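Local coordinates for Na-translocating NADH-quinone reductase subunit C NqrC (Shewanella oneidensis, PDB 4XHF), which belongs to the NqrC family and carries an FMN-binding domain, modelled here as a soluble fragment with flavin mononucleotide bound, at residues Lys188-Val202 against Val206-Ser218. Sequence-based numbering, arbitrary orientation.
Sequences KQLFDDKGKFAMRLV and VKEGDIHGVDAVS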
# COMPACT_ATOMS: atom_id res chain seq x y z
N LYS A 188 -3.65 -2.70 13.49
CA LYS A 188 -2.63 -1.78 13.97
C LYS A 188 -2.92 -0.37 13.46
O LYS A 188 -3.67 -0.20 12.50
CB LYS A 188 -1.24 -2.23 13.52
CG LYS A 188 -0.85 -3.63 14.00
CD LYS A 188 -0.71 -3.68 15.51
CE LYS A 188 -0.41 -5.09 15.99
NZ LYS A 188 -0.03 -5.11 17.43
N GLN A 189 -2.32 0.63 14.11
CA GLN A 189 -2.56 2.02 13.76
C GLN A 189 -1.27 2.76 13.39
O GLN A 189 -0.27 2.68 14.10
CB GLN A 189 -3.26 2.74 14.92
CG GLN A 189 -4.71 2.32 15.09
CD GLN A 189 -5.44 3.14 16.13
OE1 GLN A 189 -4.84 3.57 17.12
NE2 GLN A 189 -6.73 3.35 15.92
N LEU A 190 -1.32 3.47 12.27
CA LEU A 190 -0.15 4.14 11.72
C LEU A 190 0.34 5.31 12.58
O LEU A 190 1.55 5.48 12.75
CB LEU A 190 -0.45 4.65 10.31
CG LEU A 190 -0.65 3.57 9.24
CD1 LEU A 190 -1.40 4.14 8.06
CD2 LEU A 190 0.68 3.00 8.79
N PHE A 191 -0.59 6.09 13.11
CA PHE A 191 -0.26 7.34 13.79
C PHE A 191 -0.66 7.37 15.26
O PHE A 191 -1.57 6.65 15.67
CB PHE A 191 -0.94 8.51 13.08
CG PHE A 191 -0.73 8.53 11.60
CD1 PHE A 191 0.43 9.07 11.07
CD2 PHE A 191 -1.68 8.02 10.74
CE1 PHE A 191 0.63 9.09 9.70
CE2 PHE A 191 -1.49 8.04 9.38
CZ PHE A 191 -0.33 8.58 8.86
N ASP A 192 0.01 8.21 16.03
CA ASP A 192 -0.36 8.45 17.42
C ASP A 192 -1.35 9.61 17.52
O ASP A 192 -1.86 10.09 16.50
CB ASP A 192 0.88 8.72 18.29
CG ASP A 192 1.69 9.93 17.82
OD1 ASP A 192 1.12 10.89 17.27
OD2 ASP A 192 2.93 9.92 18.02
N ASP A 193 -1.63 10.06 18.74
CA ASP A 193 -2.58 11.15 18.95
C ASP A 193 -2.01 12.51 18.54
O ASP A 193 -2.75 13.47 18.35
CB ASP A 193 -3.02 11.19 20.42
CG ASP A 193 -1.86 11.10 21.39
OD1 ASP A 193 -0.78 11.66 21.11
OD2 ASP A 193 -2.03 10.45 22.45
N LYS A 194 -0.69 12.58 18.39
CA LYS A 194 -0.04 13.79 17.89
C LYS A 194 -0.01 13.78 16.35
O LYS A 194 0.57 14.67 15.73
CB LYS A 194 1.39 13.92 18.43
CG LYS A 194 1.48 13.96 19.96
CD LYS A 194 1.10 15.32 20.53
CE LYS A 194 2.20 16.35 20.34
NZ LYS A 194 1.95 17.60 21.10
N GLY A 195 -0.65 12.78 15.75
CA GLY A 195 -0.69 12.66 14.30
C GLY A 195 0.63 12.22 13.70
O GLY A 195 0.81 12.27 12.48
N LYS A 196 1.55 11.79 14.56
CA LYS A 196 2.88 11.38 14.12
C LYS A 196 2.92 9.88 13.85
O LYS A 196 2.38 9.09 14.63
CB LYS A 196 3.92 11.76 15.18
CG LYS A 196 5.32 11.25 14.90
CD LYS A 196 6.31 11.75 15.93
CE LYS A 196 6.65 13.22 15.74
NZ LYS A 196 6.83 13.91 17.04
N PHE A 197 3.57 9.50 12.76
CA PHE A 197 3.77 8.10 12.41
C PHE A 197 4.43 7.37 13.58
O PHE A 197 5.44 7.83 14.11
CB PHE A 197 4.62 7.99 11.15
CG PHE A 197 4.77 6.58 10.64
CD1 PHE A 197 3.84 6.04 9.78
CD2 PHE A 197 5.85 5.81 11.03
CE1 PHE A 197 3.98 4.75 9.31
CE2 PHE A 197 6.00 4.52 10.57
CZ PHE A 197 5.06 3.99 9.71
N ALA A 198 3.87 6.22 13.96
CA ALA A 198 4.24 5.57 15.22
C ALA A 198 4.56 4.08 15.08
O ALA A 198 5.03 3.46 16.03
CB ALA A 198 3.13 5.76 16.24
N MET A 199 4.32 3.50 13.90
CA MET A 199 4.56 2.08 13.70
C MET A 199 6.04 1.73 13.87
O MET A 199 6.91 2.36 13.27
CB MET A 199 4.09 1.64 12.31
CG MET A 199 2.59 1.67 12.11
SD MET A 199 1.66 0.52 13.14
CE MET A 199 2.29 -1.07 12.60
N ARG A 200 6.31 0.73 14.70
CA ARG A 200 7.66 0.24 14.93
C ARG A 200 7.66 -1.29 14.94
O ARG A 200 6.80 -1.90 15.58
CB ARG A 200 8.22 0.76 16.26
CG ARG A 200 8.28 2.28 16.36
CD ARG A 200 9.34 2.86 15.44
NE ARG A 200 9.38 4.32 15.53
CZ ARG A 200 8.61 5.15 14.83
NH1 ARG A 200 7.72 4.68 13.97
NH2 ARG A 200 8.73 6.46 14.99
N LEU A 201 8.62 -1.89 14.25
CA LEU A 201 8.78 -3.34 14.31
C LEU A 201 9.54 -3.71 15.58
O LEU A 201 10.60 -3.15 15.86
CB LEU A 201 9.50 -3.87 13.07
CG LEU A 201 8.54 -4.37 11.98
CD1 LEU A 201 7.81 -3.22 11.32
CD2 LEU A 201 9.29 -5.20 10.96
N VAL A 202 8.99 -4.66 16.32
CA VAL A 202 9.46 -4.98 17.67
C VAL A 202 10.00 -6.40 17.74
O VAL A 202 9.40 -7.33 17.20
CB VAL A 202 8.33 -4.81 18.70
CG1 VAL A 202 8.82 -5.11 20.11
CG2 VAL A 202 7.75 -3.41 18.63
N VAL A 206 5.42 -8.86 20.48
CA VAL A 206 4.37 -7.85 20.53
C VAL A 206 3.11 -8.35 21.22
O VAL A 206 2.63 -9.45 20.94
CB VAL A 206 4.01 -7.36 19.11
CG1 VAL A 206 2.90 -6.32 19.16
CG2 VAL A 206 5.23 -6.77 18.44
N LYS A 207 2.58 -7.52 22.11
CA LYS A 207 1.36 -7.84 22.84
C LYS A 207 0.15 -7.23 22.14
O LYS A 207 0.28 -6.28 21.37
CB LYS A 207 1.45 -7.31 24.28
CG LYS A 207 2.76 -7.63 24.98
CD LYS A 207 3.08 -9.12 24.95
CE LYS A 207 4.28 -9.47 25.81
NZ LYS A 207 5.58 -9.36 25.08
N GLU A 208 -1.03 -7.78 22.41
CA GLU A 208 -2.26 -7.37 21.74
C GLU A 208 -2.54 -5.88 21.89
O GLU A 208 -3.09 -5.25 20.99
CB GLU A 208 -3.44 -8.18 22.28
CG GLU A 208 -4.76 -7.93 21.54
CD GLU A 208 -5.89 -8.79 22.07
OE1 GLU A 208 -5.67 -9.55 23.04
OE2 GLU A 208 -7.01 -8.71 21.51
N GLY A 209 -2.15 -5.31 23.03
CA GLY A 209 -2.41 -3.92 23.33
C GLY A 209 -1.42 -2.96 22.69
O GLY A 209 -1.61 -1.75 22.73
N ASP A 210 -0.36 -3.50 22.11
CA ASP A 210 0.65 -2.69 21.43
C ASP A 210 0.20 -2.37 20.00
O ASP A 210 0.60 -3.06 19.06
CB ASP A 210 2.00 -3.40 21.43
CG ASP A 210 3.14 -2.50 21.00
OD1 ASP A 210 2.87 -1.38 20.50
OD2 ASP A 210 4.31 -2.90 21.16
N ILE A 211 -0.60 -1.33 19.85
CA ILE A 211 -1.29 -1.08 18.59
C ILE A 211 -0.38 -0.45 17.53
O ILE A 211 -0.76 -0.33 16.37
CB ILE A 211 -2.53 -0.17 18.81
CG1 ILE A 211 -3.49 -0.25 17.62
CG2 ILE A 211 -2.11 1.27 19.09
CD1 ILE A 211 -4.90 0.22 17.94
N HIS A 212 0.83 -0.07 17.93
CA HIS A 212 1.81 0.49 17.00
C HIS A 212 2.97 -0.47 16.75
O HIS A 212 3.96 -0.10 16.13
CB HIS A 212 2.36 1.82 17.52
CG HIS A 212 1.31 2.86 17.77
ND1 HIS A 212 0.51 3.36 16.76
CD2 HIS A 212 0.93 3.49 18.90
CE1 HIS A 212 -0.32 4.25 17.27
NE2 HIS A 212 -0.08 4.35 18.56
N GLY A 213 2.83 -1.71 17.23
CA GLY A 213 3.89 -2.69 17.14
C GLY A 213 3.58 -3.84 16.20
O GLY A 213 2.44 -4.30 16.13
N VAL A 214 4.60 -4.29 15.47
CA VAL A 214 4.51 -5.49 14.63
C VAL A 214 5.72 -6.36 14.88
O VAL A 214 6.84 -5.86 15.00
CB VAL A 214 4.43 -5.14 13.13
CG1 VAL A 214 4.17 -6.40 12.31
CG2 VAL A 214 3.34 -4.11 12.88
N ASP A 215 5.51 -7.67 14.94
CA ASP A 215 6.59 -8.60 15.22
C ASP A 215 7.67 -8.55 14.15
O ASP A 215 7.41 -8.76 12.97
CB ASP A 215 6.07 -10.04 15.33
CG ASP A 215 5.26 -10.26 16.59
OD1 ASP A 215 5.87 -10.43 17.67
OD2 ASP A 215 4.02 -10.30 16.51
N ALA A 216 8.90 -8.24 14.58
CA ALA A 216 10.05 -8.37 13.71
C ALA A 216 10.35 -9.85 13.52
O ALA A 216 10.13 -10.65 14.42
CB ALA A 216 11.25 -7.65 14.30
N VAL A 217 10.85 -10.21 12.34
CA VAL A 217 11.27 -11.58 12.08
C VAL A 217 12.76 -11.70 12.40
O VAL A 217 13.60 -11.24 11.62
CB VAL A 217 11.00 -11.98 10.62
CG1 VAL A 217 11.52 -13.38 10.34
CG2 VAL A 217 9.51 -11.91 10.35
N SER A 218 13.07 -12.30 13.54
CA SER A 218 14.44 -12.40 14.02
C SER A 218 15.34 -13.01 12.96
O SER A 218 14.95 -13.96 12.28
CB SER A 218 14.50 -13.22 15.31
OG SER A 218 15.70 -12.98 16.02
O HOH W 1 -2.64 -4.87 18.21
O HOH W 2 8.50 -9.46 18.45
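A198 CB lies over one face of the H212 ring, offset toward the rim and 3.8 Å from the ring centroid, in a CH-pi contact. I211 CG2 covers the opposite face. In the ring plane, H212 ND1 donates to Q189 O at 2.9 Å, coming from above the carbonyl plane. F191 O sits near the ring edge, by CE1. The ring is sandwiched between two methyl groups, and the ND1 bond limits its rotation. Next to it, Q189 N donates to I211 O, and the Q189 side chain runs across that of I211, its CG and CD against I211 CD1.

K188 bends at chi2 (-66°), which carries its chain past I211 O to the D210-G213 turn. There NZ donates to D210 O at 2.7 Å and, weakly, to G213 O. G213 N reaches D210 O from the opposite face of its plane. A water links NZ to E208 O, so the ammonium joins three carbonyls of the 208-213 turns.

Beyond H212 the backbones pair as two short parallel strands. R200 N binds H212 O, V214 N binds R200 O at 3.3 Å, V202 N binds V214 O, and A216 N binds V202 O. V202 CB meets V206 CG2.

This two-stranded sheet lies at the protein surface. Helix 221-234 meets strand 200-202 through Q228, which touches R200 and accepts from L201 N. W181 of helix 179-182 touches L201 and donates to D215 O. Strand 213-215 leads on to S218 in the FMN pocket.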